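Long-range contacts in alginate lyase (Bacteroides ovatus, PDB 3NNB), which probably cleaves the polysaccharide alginate by beta-elimination: residues 7-12 with 171-176; 13-18 with 114-119; 31-36 with 372-377; 39-44 with 121-126; 345-350 with 360-365. All coordinates share one frame; numbering follows the deposited sequence.

Interaction 1 of 5, residues 7-12 with 171-176; sequences RIYAAE and FTEMID
Arg7 and Ile8 pass over the flank of helix 171-176 as irregular chain, with the CA of Arg7 nearest that of Asp176 and the CA of Ile8 6.2 Å from that of Glu173, before helix 11-19 begins just beyond Ala10. Three successive backbone amides converge on the buried carboxylate of Asp176. Arg7 N reaches Asp176 OD1 at 3.0 Å, on the syn side but 33° out of the carboxylate plane. Ile8 N takes the syn lone pair of Asp176 OD2 at 2.8 Å, in a bent bond (134°). Tyr9 N lies 2.9 Å from Asp176 OD2 and meets it nearly in line with the C-O bond. An aspartate suits this place because its short side chain offers two acceptors to a loop whose amides have not yet entered a helix. The helix-rich chain is consistent with the alpha/alpha toroid of the alginate lyase family, and this carboxylate fastens the N-terminal lead-in to helix 171-180. Tyr9 CD2 lies 3.7 Å from Asp176 CB. At the ring's far end Tyr9 OH donates to Glu173 OE2, which lies in the ring plane at its edge; the modelled 2.4 Å is suspiciously short and its exact value doubtful. Ring and carboxylate planes stand 90° apart. Ile8 sends CD1 to 4.0 Å from Thr172 CB, its branched apolar chain also meeting Ile291 of helix 274-293.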
# COMPACT_ATOMS: atom_id res chain seq x y z
N ARG A 7 0.93 -12.38 4.06
CA ARG A 7 -0.44 -12.23 3.58
C ARG A 7 -0.54 -11.53 2.24
O ARG A 7 -1.33 -11.92 1.37
CB ARG A 7 -1.28 -11.49 4.64
CG ARG A 7 -1.26 -12.11 6.02
CD ARG A 7 -1.86 -13.50 6.03
NE ARG A 7 -1.97 -13.97 7.41
CZ ARG A 7 -2.70 -14.99 7.84
NH1 ARG A 7 -3.45 -15.71 7.03
NH2 ARG A 7 -2.66 -15.30 9.15
N ILE A 8 0.25 -10.47 2.06
CA ILE A 8 0.33 -9.73 0.80
C ILE A 8 1.29 -10.44 -0.15
O ILE A 8 0.97 -10.68 -1.32
CB ILE A 8 0.82 -8.28 1.05
CG1 ILE A 8 -0.25 -7.48 1.82
CG2 ILE A 8 1.18 -7.62 -0.27
CD1 ILE A 8 -1.35 -6.94 0.99
N TYR A 9 2.46 -10.81 0.36
CA TYR A 9 3.44 -11.58 -0.43
C TYR A 9 2.99 -13.04 -0.46
O TYR A 9 2.49 -13.53 0.54
CB TYR A 9 4.85 -11.53 0.19
CG TYR A 9 5.51 -10.16 0.34
CD1 TYR A 9 5.23 -9.14 -0.53
CD2 TYR A 9 6.43 -9.94 1.36
CE1 TYR A 9 5.87 -7.87 -0.38
CE2 TYR A 9 7.06 -8.70 1.51
CZ TYR A 9 6.80 -7.70 0.64
OH TYR A 9 7.44 -6.46 0.80
N ALA A 10 3.15 -13.70 -1.59
CA ALA A 10 2.87 -15.14 -1.76
C ALA A 10 4.01 -15.91 -1.09
O ALA A 10 5.15 -15.89 -1.60
CB ALA A 10 2.75 -15.50 -3.24
N ALA A 11 3.73 -16.49 0.07
CA ALA A 11 4.79 -17.04 0.93
C ALA A 11 5.59 -18.18 0.26
O ALA A 11 6.81 -18.24 0.41
CB ALA A 11 4.21 -17.54 2.27
N GLU A 12 4.91 -19.15 -0.36
CA GLU A 12 5.69 -20.26 -0.93
C GLU A 12 6.60 -19.80 -2.07
O GLU A 12 7.74 -20.25 -2.18
CB GLU A 12 4.76 -21.43 -1.41
CG GLU A 12 3.94 -22.04 -0.29
N PHE A 171 1.62 -0.11 5.25
CA PHE A 171 1.75 -0.95 6.42
C PHE A 171 1.31 -2.38 6.13
O PHE A 171 1.74 -3.33 6.80
CB PHE A 171 0.97 -0.37 7.60
CG PHE A 171 1.58 0.83 8.24
CD1 PHE A 171 2.74 1.47 7.78
CD2 PHE A 171 0.94 1.38 9.35
CE1 PHE A 171 3.26 2.59 8.45
CE2 PHE A 171 1.46 2.48 9.99
CZ PHE A 171 2.62 3.09 9.53
N THR A 172 0.46 -2.56 5.12
CA THR A 172 0.03 -3.92 4.73
C THR A 172 1.23 -4.77 4.34
O THR A 172 1.36 -5.93 4.79
CB THR A 172 -1.03 -3.89 3.62
OG1 THR A 172 -0.50 -3.25 2.45
CG2 THR A 172 -2.36 -3.25 4.15
N GLU A 173 2.13 -4.20 3.56
CA GLU A 173 3.35 -4.84 3.14
C GLU A 173 4.40 -4.86 4.26
O GLU A 173 5.07 -5.87 4.47
CB GLU A 173 3.91 -4.12 1.90
CG GLU A 173 5.14 -4.70 1.37
CD GLU A 173 5.59 -4.10 0.02
OE1 GLU A 173 5.01 -3.08 -0.37
OE2 GLU A 173 6.56 -4.65 -0.56
N MSE A 174 4.55 -3.74 4.98
CA MSE A 174 5.47 -3.68 6.10
C MSE A 174 5.27 -4.81 7.11
O MSE A 174 6.22 -5.35 7.64
CB MSE A 174 5.33 -2.33 6.80
CG MSE A 174 6.46 -2.07 7.75
SE MSE A 174 6.23 -0.49 8.85
CE MSE A 174 4.87 -1.22 9.96
N ILE A 175 4.01 -5.17 7.35
CA ILE A 175 3.69 -6.23 8.29
C ILE A 175 4.32 -7.54 7.80
O ILE A 175 4.89 -8.29 8.61
CB ILE A 175 2.18 -6.38 8.50
CG1 ILE A 175 1.71 -5.29 9.49
CG2 ILE A 175 1.84 -7.82 8.97
CD1 ILE A 175 0.16 -5.09 9.50
N ASP A 176 4.22 -7.82 6.51
CA ASP A 176 4.87 -9.03 5.96
C ASP A 176 6.38 -8.99 6.16
O ASP A 176 7.00 -10.04 6.51
CB ASP A 176 4.54 -9.25 4.49
CG ASP A 176 3.14 -9.80 4.27
OD1 ASP A 176 2.43 -10.14 5.26
OD2 ASP A 176 2.76 -9.87 3.10

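Interaction 2 of 5, residues 13-18 with 114-119; sequences KLAKVK and AYYFSG
Lys18 and Tyr116 lead a helix-to-helix contact in the mainly helical fold, where the N-terminal helix 11-19 packs on the end of helix 98-118; the segment axes come within 10.3 Å at 55°. The apolar part is made by Leu14 and Val17 against two rings. Leu14 spreads its branches over both: CG, 3.8 Å from Tyr116 CE2, and CD2 meet the tyrosine, while CD1 turns to Phe117 CZ. Val17 puts one methyl, CG1, at the edge of the Phe117 ring, 3.6 Å from Phe117 CE1. The hydroxyl end of Tyr116 rests on Ala15, its OH 3.4 Å from Ala15 CA; the small CB also touches it. The aromatic-lysine part is a CH-pi contact: Lys18 CD stands over the Tyr116 face, 3.7 Å from the ring centroid, with NZ further out in an off-centre cation-pi contact. Lys18 CG is anti to the backbone N (chi1 178°) and the chain runs on extended, a length that lets one residue serve ring and backbone together. In the polar part, the ammonium also binds a water that donates to Tyr115 O, and Lys18 NZ gives a hydrogen bond to Tyr116 O at 2.7 Å, in the carbonyl plane.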
# COMPACT_ATOMS: atom_id res chain seq x y z
N LYS A 13 6.09 -18.95 -2.95
CA LYS A 13 6.92 -18.36 -4.00
C LYS A 13 8.16 -17.67 -3.40
O LYS A 13 9.28 -17.85 -3.87
CB LYS A 13 6.13 -17.32 -4.82
CG LYS A 13 5.23 -17.90 -5.87
CD LYS A 13 4.42 -16.75 -6.58
CE LYS A 13 3.66 -17.32 -7.73
NZ LYS A 13 4.50 -17.57 -8.91
N LEU A 14 7.93 -16.85 -2.37
CA LEU A 14 9.03 -16.06 -1.80
C LEU A 14 10.10 -17.00 -1.24
O LEU A 14 11.29 -16.74 -1.39
CB LEU A 14 8.52 -15.06 -0.75
CG LEU A 14 9.46 -13.90 -0.45
CD1 LEU A 14 9.57 -12.95 -1.61
CD2 LEU A 14 8.94 -13.15 0.84
N ALA A 15 9.66 -18.07 -0.58
CA ALA A 15 10.59 -19.04 -0.00
C ALA A 15 11.43 -19.68 -1.09
O ALA A 15 12.62 -19.95 -0.86
CB ALA A 15 9.83 -20.11 0.82
N LYS A 16 10.84 -19.92 -2.26
CA LYS A 16 11.61 -20.51 -3.36
C LYS A 16 12.59 -19.52 -3.96
O LYS A 16 13.72 -19.87 -4.30
CB LYS A 16 10.70 -21.12 -4.44
CG LYS A 16 9.87 -22.26 -3.92
CD LYS A 16 8.94 -22.81 -4.97
CE LYS A 16 8.29 -24.09 -4.43
NZ LYS A 16 7.21 -24.63 -5.31
N VAL A 17 12.19 -18.26 -4.07
CA VAL A 17 13.10 -17.24 -4.54
C VAL A 17 14.27 -17.12 -3.57
O VAL A 17 15.39 -16.95 -4.01
CB VAL A 17 12.40 -15.85 -4.73
CG1 VAL A 17 13.43 -14.77 -5.12
CG2 VAL A 17 11.27 -15.93 -5.76
N LYS A 18 14.01 -17.19 -2.27
CA LYS A 18 15.07 -17.14 -1.26
C LYS A 18 16.04 -18.31 -1.43
O LYS A 18 17.27 -18.12 -1.41
CB LYS A 18 14.49 -17.14 0.18
CG LYS A 18 15.61 -17.12 1.29
CD LYS A 18 15.07 -17.22 2.70
CE LYS A 18 16.21 -17.47 3.68
NZ LYS A 18 15.94 -16.97 5.07
N ALA A 114 15.76 -7.70 3.10
CA ALA A 114 17.20 -7.94 3.09
C ALA A 114 17.62 -8.96 4.15
O ALA A 114 18.44 -9.86 3.85
CB ALA A 114 17.99 -6.60 3.28
N TYR A 115 17.07 -8.84 5.38
CA TYR A 115 17.34 -9.86 6.38
C TYR A 115 16.86 -11.27 5.90
O TYR A 115 17.57 -12.29 6.03
CB TYR A 115 16.69 -9.51 7.71
CG TYR A 115 16.78 -10.66 8.67
CD1 TYR A 115 17.99 -10.94 9.32
CD2 TYR A 115 15.73 -11.52 8.87
CE1 TYR A 115 18.12 -12.06 10.14
CE2 TYR A 115 15.85 -12.62 9.70
CZ TYR A 115 17.03 -12.89 10.31
OH TYR A 115 17.12 -13.98 11.15
N TYR A 116 15.67 -11.35 5.33
CA TYR A 116 15.12 -12.62 4.88
C TYR A 116 16.01 -13.29 3.86
O TYR A 116 16.29 -14.50 3.96
CB TYR A 116 13.72 -12.39 4.29
CG TYR A 116 13.03 -13.67 3.90
CD1 TYR A 116 12.78 -14.66 4.84
CD2 TYR A 116 12.62 -13.88 2.59
CE1 TYR A 116 12.12 -15.85 4.45
CE2 TYR A 116 11.96 -15.06 2.20
CZ TYR A 116 11.72 -16.02 3.15
OH TYR A 116 11.09 -17.19 2.76
N PHE A 117 16.48 -12.51 2.88
CA PHE A 117 17.24 -13.08 1.78
C PHE A 117 18.69 -13.39 2.17
O PHE A 117 19.28 -14.34 1.63
CB PHE A 117 17.17 -12.17 0.55
CG PHE A 117 15.92 -12.37 -0.26
CD1 PHE A 117 15.82 -13.42 -1.16
CD2 PHE A 117 14.83 -11.55 -0.11
CE1 PHE A 117 14.65 -13.62 -1.89
CE2 PHE A 117 13.65 -11.76 -0.82
CZ PHE A 117 13.56 -12.79 -1.70
N SER A 118 19.27 -12.58 3.06
CA SER A 118 20.71 -12.64 3.37
C SER A 118 21.03 -13.33 4.67
O SER A 118 22.16 -13.84 4.85
CB SER A 118 21.34 -11.24 3.40
OG SER A 118 20.95 -10.54 4.57
N GLY A 119 20.09 -13.33 5.62
CA GLY A 119 20.34 -13.73 6.98
C GLY A 119 21.24 -12.84 7.79
O GLY A 119 21.60 -13.19 8.93
O HOH W 1 16.95 -15.02 7.09

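Interaction 3 of 5, residues 31-36 with 372-377; sequences KTLLRD and NKRIHL
Leu33 lays its CD1 over one face of the Arg374 guanidinium, offset toward the rim and 3.6 Å from Arg374 NE, the two side chains crossing at about a right angle. A leucine is apt there: its methyl covers the flat face, where no N-H points, and leaves the in-plane N-H groups to polar partners. At the edge, Arg374 NH2 forms a salt bridge with Asp36, 3.1 Å to OD2 on its anti side; the same nitrogen also bonds to Thr110 OG1 of helix 98-118. The arginine chain bends at chi3 (-65°), which sets NE off the line of the preceding carbons. Nearer the start of helix 27-41, Asn372 ND2 donates to Thr32 OG1 at 3.0 Å, with the hydroxyl oxygen in its amide plane. Leu33 CD2 also approaches Leu377 CD1. A water donates to Asp36 OD2 and accepts from Arg374 NE, so the arrangement is a salt bridge with a water joining the same two side chains, tying the C-terminal part of the chain to helix 27-41 of this mainly helical fold.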
# COMPACT_ATOMS: atom_id res chain seq x y z
N LYS A 31 21.18 -8.50 -5.21
CA LYS A 31 22.28 -7.58 -5.03
C LYS A 31 21.79 -6.14 -4.88
O LYS A 31 22.23 -5.41 -3.98
CB LYS A 31 23.25 -7.70 -6.22
CG LYS A 31 24.43 -6.75 -6.16
CD LYS A 31 25.34 -6.92 -7.42
CE LYS A 31 26.46 -5.90 -7.49
NZ LYS A 31 27.77 -6.49 -7.08
N THR A 32 20.86 -5.73 -5.73
CA THR A 32 20.26 -4.39 -5.65
C THR A 32 19.48 -4.20 -4.33
O THR A 32 19.56 -3.14 -3.70
CB THR A 32 19.39 -4.11 -6.89
OG1 THR A 32 20.27 -4.01 -7.99
CG2 THR A 32 18.63 -2.79 -6.74
N LEU A 33 18.80 -5.24 -3.90
CA LEU A 33 18.09 -5.21 -2.60
C LEU A 33 19.06 -4.98 -1.46
O LEU A 33 18.82 -4.12 -0.58
CB LEU A 33 17.29 -6.48 -2.38
CG LEU A 33 16.66 -6.69 -1.01
CD1 LEU A 33 15.52 -5.60 -0.78
CD2 LEU A 33 16.15 -8.13 -0.83
N LEU A 34 20.17 -5.71 -1.44
CA LEU A 34 21.14 -5.49 -0.36
C LEU A 34 21.80 -4.13 -0.42
O LEU A 34 22.11 -3.55 0.62
CB LEU A 34 22.19 -6.60 -0.31
CG LEU A 34 21.63 -8.02 -0.15
CD1 LEU A 34 22.76 -9.09 0.04
CD2 LEU A 34 20.60 -8.16 0.93
N ARG A 35 22.00 -3.60 -1.63
CA ARG A 35 22.44 -2.21 -1.79
C ARG A 35 21.43 -1.22 -1.24
O ARG A 35 21.81 -0.28 -0.57
CB ARG A 35 22.76 -1.88 -3.24
CG ARG A 35 24.08 -2.46 -3.69
CD ARG A 35 24.41 -2.02 -5.12
NE ARG A 35 25.28 -2.99 -5.78
N ASP A 36 20.14 -1.42 -1.52
CA ASP A 36 19.10 -0.56 -0.97
C ASP A 36 19.14 -0.66 0.58
O ASP A 36 18.97 0.33 1.29
CB ASP A 36 17.70 -0.99 -1.44
CG ASP A 36 17.41 -0.66 -2.89
OD1 ASP A 36 18.18 0.07 -3.55
OD2 ASP A 36 16.36 -1.16 -3.35
N ASN A 372 17.32 -6.43 -12.34
CA ASN A 372 17.68 -6.19 -10.94
C ASN A 372 16.56 -5.51 -10.09
O ASN A 372 16.74 -5.28 -8.91
CB ASN A 372 18.96 -5.34 -10.84
CG ASN A 372 18.70 -3.91 -11.31
OD1 ASN A 372 18.13 -3.73 -12.38
ND2 ASN A 372 19.03 -2.92 -10.50
N LYS A 373 15.41 -5.20 -10.68
CA LYS A 373 14.33 -4.55 -9.92
C LYS A 373 13.72 -5.53 -8.94
O LYS A 373 13.56 -6.72 -9.23
CB LYS A 373 13.23 -4.04 -10.87
CG LYS A 373 13.66 -2.90 -11.80
CD LYS A 373 14.28 -1.71 -11.08
CE LYS A 373 14.56 -0.54 -12.04
NZ LYS A 373 15.21 0.63 -11.36
N ARG A 374 13.44 -5.03 -7.76
CA ARG A 374 12.93 -5.83 -6.65
C ARG A 374 11.67 -6.60 -6.98
O ARG A 374 11.46 -7.67 -6.42
CB ARG A 374 12.67 -4.92 -5.45
CG ARG A 374 12.49 -5.68 -4.18
CD ARG A 374 12.04 -4.76 -3.05
NE ARG A 374 13.08 -3.78 -2.75
CZ ARG A 374 13.01 -2.89 -1.75
NH1 ARG A 374 11.94 -2.87 -0.95
NH2 ARG A 374 14.01 -2.07 -1.55
N ILE A 375 10.83 -6.09 -7.86
CA ILE A 375 9.56 -6.71 -8.14
C ILE A 375 9.73 -8.14 -8.71
O ILE A 375 8.89 -8.99 -8.50
CB ILE A 375 8.69 -5.79 -9.06
CG1 ILE A 375 7.25 -6.25 -9.05
CG2 ILE A 375 9.31 -5.72 -10.46
CD1 ILE A 375 6.29 -5.13 -9.45
N HIS A 376 10.88 -8.41 -9.33
CA HIS A 376 11.16 -9.76 -9.81
C HIS A 376 11.24 -10.80 -8.69
O HIS A 376 10.97 -12.00 -8.88
CB HIS A 376 12.45 -9.79 -10.63
CG HIS A 376 12.38 -9.08 -11.94
ND1 HIS A 376 11.70 -9.58 -13.03
CD2 HIS A 376 12.95 -7.92 -12.34
CE1 HIS A 376 11.88 -8.76 -14.06
NE2 HIS A 376 12.62 -7.74 -13.66
N LEU A 377 11.61 -10.35 -7.50
CA LEU A 377 11.71 -11.20 -6.35
C LEU A 377 10.34 -11.42 -5.66
O LEU A 377 10.06 -12.50 -5.15
CB LEU A 377 12.66 -10.56 -5.32
CG LEU A 377 14.12 -10.30 -5.70
CD1 LEU A 377 14.87 -9.57 -4.58
CD2 LEU A 377 14.86 -11.63 -6.09
O HOH W 2 15.59 -3.67 -4.14

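Interaction 4 of 5, residues 39-44 with 121-126; sequences KALKMT and EKYAQK
The Tyr123 ring has the CG of its neighbour Lys122 over one face, 4.0 Å above the plane and offset toward the rim, while Leu41 CD1 comes up obliquely, 4.0 Å from Tyr123 CE1. The hydroxyl at the far end of this ring is bound to Asp38 OD1, one turn before Leu41 in helix 27-41. Leu41 spreads its two methyls over different partners: CD1 also touches Lys122 CE, and CD2 lies 3.5 Å from Lys126 CB. A leucine suits the spot because its forked end can meet an aromatic ring and the aliphatic parts of two lysines at once. The contact sits near the end of helix 27-41, against helix 121-136 of the helical fold, where a lysine gathers two backbone carbonyls. Lys126 bends at chi2 (84°), which turns CD out of the extended line. Its NZ donates to both oxygens: to Leu41 O at 2.8 Å, from above the Leu41 carbonyl plane, and to Met43 O at 2.7 Å, tilted 30° from the Met43 carbonyl plane. The positive group probably suits the two partly negative carbonyl oxygens, and Lys126 CE lies 3.5 Å from Ala40 O.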
# COMPACT_ATOMS: atom_id res chain seq x y z
N LYS A 39 21.90 1.31 1.99
CA LYS A 39 21.55 2.73 2.00
C LYS A 39 20.63 3.05 3.19
O LYS A 39 20.78 4.09 3.86
CB LYS A 39 20.85 3.12 0.69
CG LYS A 39 21.78 3.20 -0.51
CD LYS A 39 20.98 3.54 -1.79
CE LYS A 39 21.79 3.24 -3.05
NZ LYS A 39 20.94 3.24 -4.28
N ALA A 40 19.71 2.14 3.50
CA ALA A 40 18.82 2.31 4.64
C ALA A 40 19.59 2.33 5.95
O ALA A 40 19.14 2.99 6.90
CB ALA A 40 17.69 1.25 4.66
N LEU A 41 20.71 1.58 6.02
CA LEU A 41 21.55 1.61 7.24
C LEU A 41 22.08 3.00 7.55
O LEU A 41 22.34 3.31 8.70
CB LEU A 41 22.73 0.66 7.13
CG LEU A 41 22.46 -0.85 7.06
CD1 LEU A 41 23.80 -1.64 6.94
CD2 LEU A 41 21.66 -1.34 8.25
N LYS A 42 22.27 3.82 6.52
CA LYS A 42 22.78 5.17 6.68
C LYS A 42 21.73 6.16 7.13
O LYS A 42 22.08 7.30 7.48
CB LYS A 42 23.34 5.65 5.33
CG LYS A 42 24.53 4.84 4.85
CD LYS A 42 25.04 5.34 3.50
CE LYS A 42 26.28 4.56 3.07
NZ LYS A 42 26.03 3.13 2.68
N MSE A 43 20.46 5.79 7.02
CA MSE A 43 19.36 6.75 7.27
C MSE A 43 19.10 6.90 8.77
O MSE A 43 19.05 5.92 9.51
CB MSE A 43 18.07 6.33 6.56
CG MSE A 43 16.89 7.29 6.81
SE MSE A 43 15.24 6.70 5.95
CE MSE A 43 15.61 7.25 4.14
N THR A 44 18.94 8.15 9.22
CA THR A 44 18.53 8.39 10.61
C THR A 44 17.02 8.13 10.69
O THR A 44 16.25 8.72 9.90
CB THR A 44 18.79 9.85 11.03
OG1 THR A 44 20.20 10.11 10.93
CG2 THR A 44 18.32 10.10 12.46
N GLU A 121 22.02 -10.27 10.31
CA GLU A 121 21.33 -9.70 11.44
C GLU A 121 21.38 -8.17 11.47
O GLU A 121 20.49 -7.53 12.07
CB GLU A 121 21.93 -10.25 12.72
CG GLU A 121 21.79 -11.77 12.84
CD GLU A 121 20.36 -12.25 13.22
OE1 GLU A 121 19.53 -11.48 13.81
OE2 GLU A 121 20.09 -13.46 12.97
N LYS A 122 22.40 -7.58 10.85
CA LYS A 122 22.53 -6.10 10.93
C LYS A 122 21.32 -5.39 10.35
O LYS A 122 20.99 -4.28 10.76
CB LYS A 122 23.80 -5.57 10.24
CG LYS A 122 23.84 -5.62 8.74
CD LYS A 122 25.25 -5.34 8.27
CE LYS A 122 25.34 -5.29 6.74
NZ LYS A 122 26.77 -4.96 6.29
N TYR A 123 20.68 -6.01 9.36
CA TYR A 123 19.57 -5.38 8.70
C TYR A 123 18.34 -5.41 9.57
O TYR A 123 17.61 -4.42 9.63
CB TYR A 123 19.27 -6.06 7.35
CG TYR A 123 20.37 -5.94 6.33
CD1 TYR A 123 20.97 -4.73 6.04
CD2 TYR A 123 20.87 -7.07 5.68
CE1 TYR A 123 21.96 -4.64 5.09
CE2 TYR A 123 21.86 -6.98 4.74
CZ TYR A 123 22.40 -5.77 4.45
OH TYR A 123 23.40 -5.66 3.51
N ALA A 124 18.14 -6.52 10.28
CA ALA A 124 17.01 -6.60 11.21
C ALA A 124 17.17 -5.64 12.39
O ALA A 124 16.19 -5.03 12.85
CB ALA A 124 16.77 -8.03 11.70
N GLN A 125 18.42 -5.49 12.87
CA GLN A 125 18.72 -4.58 13.98
C GLN A 125 18.36 -3.16 13.56
O GLN A 125 17.77 -2.40 14.34
CB GLN A 125 20.19 -4.70 14.42
CG GLN A 125 20.55 -3.99 15.72
CD GLN A 125 20.68 -2.46 15.59
OE1 GLN A 125 20.86 -1.89 14.48
NE2 GLN A 125 20.67 -1.83 16.74
N LYS A 126 18.66 -2.80 12.32
CA LYS A 126 18.33 -1.42 11.85
C LYS A 126 16.84 -1.26 11.67
O LYS A 126 16.29 -0.21 12.03
CB LYS A 126 19.06 -1.05 10.58
CG LYS A 126 18.83 0.37 10.07
CD LYS A 126 19.72 1.41 10.73
CE LYS A 126 19.37 2.85 10.34
NZ LYS A 126 20.42 3.86 10.71

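Interaction 5 of 5, residues 345-350 with 360-365; sequences WILRRA and EAIGAQ
Glu360 opens the second segment and meets Arg348 side by side, the two chains pointing the same way. Its chain bends at chi2, setting CD off the line of the chain. The arginine grips it side-on: Arg348 NE to Glu360 OE1 is 2.8 Å with a nearly straight N-H (169°), and Arg348 NH2 to Glu360 OE2 is 2.9 Å. Both oxygens lie close to the guanidinium plane, yet each is approached from above the carboxylate plane, the two groups being 62° apart. Next, Ile362 turns CG2 to within 3.6 Å of Leu347 CD1, branched chain against branched chain. Gly363 follows, its N 3.7 Å from Leu347 CD1; a side chain here would be directed at Leu347 CB, so its lack suits the close approach of the helices. The segments form a near-antiparallel helical hairpin, their axes approaching to 8.0 Å at -158°. Trp345 CZ3 covers one face of the Arg348 guanidinium, Arg348 NH1 binds Tyr379 O, and Glu360 OE2 has a second salt bridge to Arg367. The carboxylate thus lies between two arginines, which probably keeps it ionised and offsets the repulsion between those like charges.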
# COMPACT_ATOMS: atom_id res chain seq x y z
N TRP A 345 2.91 -5.50 -14.57
CA TRP A 345 3.05 -6.21 -13.31
C TRP A 345 1.70 -6.54 -12.66
O TRP A 345 1.59 -7.55 -11.98
CB TRP A 345 4.01 -5.48 -12.38
CG TRP A 345 5.37 -5.63 -12.91
CD1 TRP A 345 6.05 -4.76 -13.69
CD2 TRP A 345 6.24 -6.77 -12.73
NE1 TRP A 345 7.27 -5.29 -14.04
CE2 TRP A 345 7.42 -6.51 -13.44
CE3 TRP A 345 6.13 -7.98 -12.04
CZ2 TRP A 345 8.48 -7.42 -13.47
CZ3 TRP A 345 7.17 -8.87 -12.09
CH2 TRP A 345 8.33 -8.59 -12.80
N ILE A 346 0.66 -5.74 -12.90
CA ILE A 346 -0.69 -6.19 -12.59
C ILE A 346 -0.96 -7.54 -13.27
O ILE A 346 -1.55 -8.44 -12.65
CB ILE A 346 -1.75 -5.11 -12.99
CG1 ILE A 346 -1.63 -3.86 -12.08
CG2 ILE A 346 -3.19 -5.64 -12.97
CD1 ILE A 346 -1.96 -4.07 -10.56
N LEU A 347 -0.55 -7.67 -14.55
CA LEU A 347 -0.79 -8.89 -15.30
C LEU A 347 -0.01 -10.10 -14.75
O LEU A 347 -0.57 -11.18 -14.63
CB LEU A 347 -0.49 -8.69 -16.78
CG LEU A 347 -1.45 -7.77 -17.50
CD1 LEU A 347 -1.10 -7.79 -18.97
CD2 LEU A 347 -2.93 -8.15 -17.31
N ARG A 348 1.24 -9.89 -14.35
CA ARG A 348 1.99 -10.92 -13.61
C ARG A 348 1.25 -11.40 -12.38
O ARG A 348 1.09 -12.60 -12.15
CB ARG A 348 3.34 -10.34 -13.18
CG ARG A 348 4.17 -11.19 -12.23
CD ARG A 348 4.65 -12.53 -12.79
NE ARG A 348 5.56 -12.39 -13.92
CZ ARG A 348 6.90 -12.29 -13.87
NH1 ARG A 348 7.57 -12.29 -12.72
NH2 ARG A 348 7.58 -12.17 -14.99
N ARG A 349 0.75 -10.46 -11.59
CA ARG A 349 0.09 -10.80 -10.34
C ARG A 349 -1.22 -11.53 -10.60
O ARG A 349 -1.53 -12.51 -9.90
CB ARG A 349 -0.11 -9.53 -9.53
CG ARG A 349 1.22 -8.90 -9.14
CD ARG A 349 1.09 -7.47 -8.71
NE ARG A 349 0.29 -7.33 -7.51
CZ ARG A 349 -0.07 -6.15 -6.97
NH1 ARG A 349 0.32 -4.96 -7.50
NH2 ARG A 349 -0.78 -6.17 -5.88
N ALA A 350 -1.98 -11.08 -11.57
CA ALA A 350 -3.26 -11.74 -11.93
C ALA A 350 -3.04 -13.18 -12.41
O ALA A 350 -3.88 -14.06 -12.18
CB ALA A 350 -4.01 -10.91 -13.02
N GLU A 360 0.44 -13.34 -18.29
CA GLU A 360 1.88 -13.12 -18.17
C GLU A 360 2.51 -12.93 -19.55
O GLU A 360 3.40 -12.11 -19.70
CB GLU A 360 2.60 -14.25 -17.40
CG GLU A 360 4.12 -14.23 -17.54
CD GLU A 360 4.80 -12.96 -17.04
OE1 GLU A 360 4.16 -12.17 -16.32
OE2 GLU A 360 5.99 -12.76 -17.35
N ALA A 361 2.04 -13.69 -20.55
CA ALA A 361 2.51 -13.54 -21.93
C ALA A 361 2.29 -12.13 -22.47
O ALA A 361 3.16 -11.54 -23.10
CB ALA A 361 1.86 -14.58 -22.85
N ILE A 362 1.12 -11.56 -22.16
CA ILE A 362 0.81 -10.18 -22.53
C ILE A 362 1.76 -9.24 -21.79
O ILE A 362 2.40 -8.41 -22.41
CB ILE A 362 -0.66 -9.83 -22.24
CG1 ILE A 362 -1.60 -10.69 -23.09
CG2 ILE A 362 -0.93 -8.34 -22.50
CD1 ILE A 362 -3.10 -10.52 -22.78
N GLY A 363 1.88 -9.39 -20.46
CA GLY A 363 2.76 -8.51 -19.68
C GLY A 363 4.20 -8.55 -20.20
O GLY A 363 4.84 -7.53 -20.32
N ALA A 364 4.66 -9.76 -20.54
CA ALA A 364 6.04 -9.98 -20.96
C ALA A 364 6.33 -9.34 -22.32
O ALA A 364 7.47 -8.94 -22.58
CB ALA A 364 6.33 -11.49 -21.01
N GLN A 365 5.30 -9.24 -23.17
CA GLN A 365 5.40 -8.60 -24.48
C GLN A 365 5.75 -7.12 -24.37
O GLN A 365 6.53 -6.61 -25.17
CB GLN A 365 4.09 -8.80 -25.25
CG GLN A 365 4.10 -8.34 -26.69
CD GLN A 365 2.76 -8.57 -27.41
OE1 GLN A 365 1.90 -9.35 -26.96
NE2 GLN A 365 2.60 -7.89 -28.55

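Interactions 1, 2 and 5 are buried, whereas interactions 3 and 4 are only partly so. Interaction 1, nearest the chain's centre, satisfies a buried carboxylate with backbone amides; interaction 4, farther out, reverses the roles, a lysine serving backbone carbonyls. Helix 11-19 links interactions 1 and 2, which touch through Tyr9 and Leu14, and helix 27-41 is shared by interactions 3 and 4. Interaction 2 bridges to interaction 3 through Val17 with Leu377 and Phe117 with Leu33, and to interaction 4 through Ala114 and Tyr123. Charge pairs mark interactions 3 and 5, which meet where His376 and Ile375 touch Trp345; interactions 4 and 5 lie about 33 Å apart between centres.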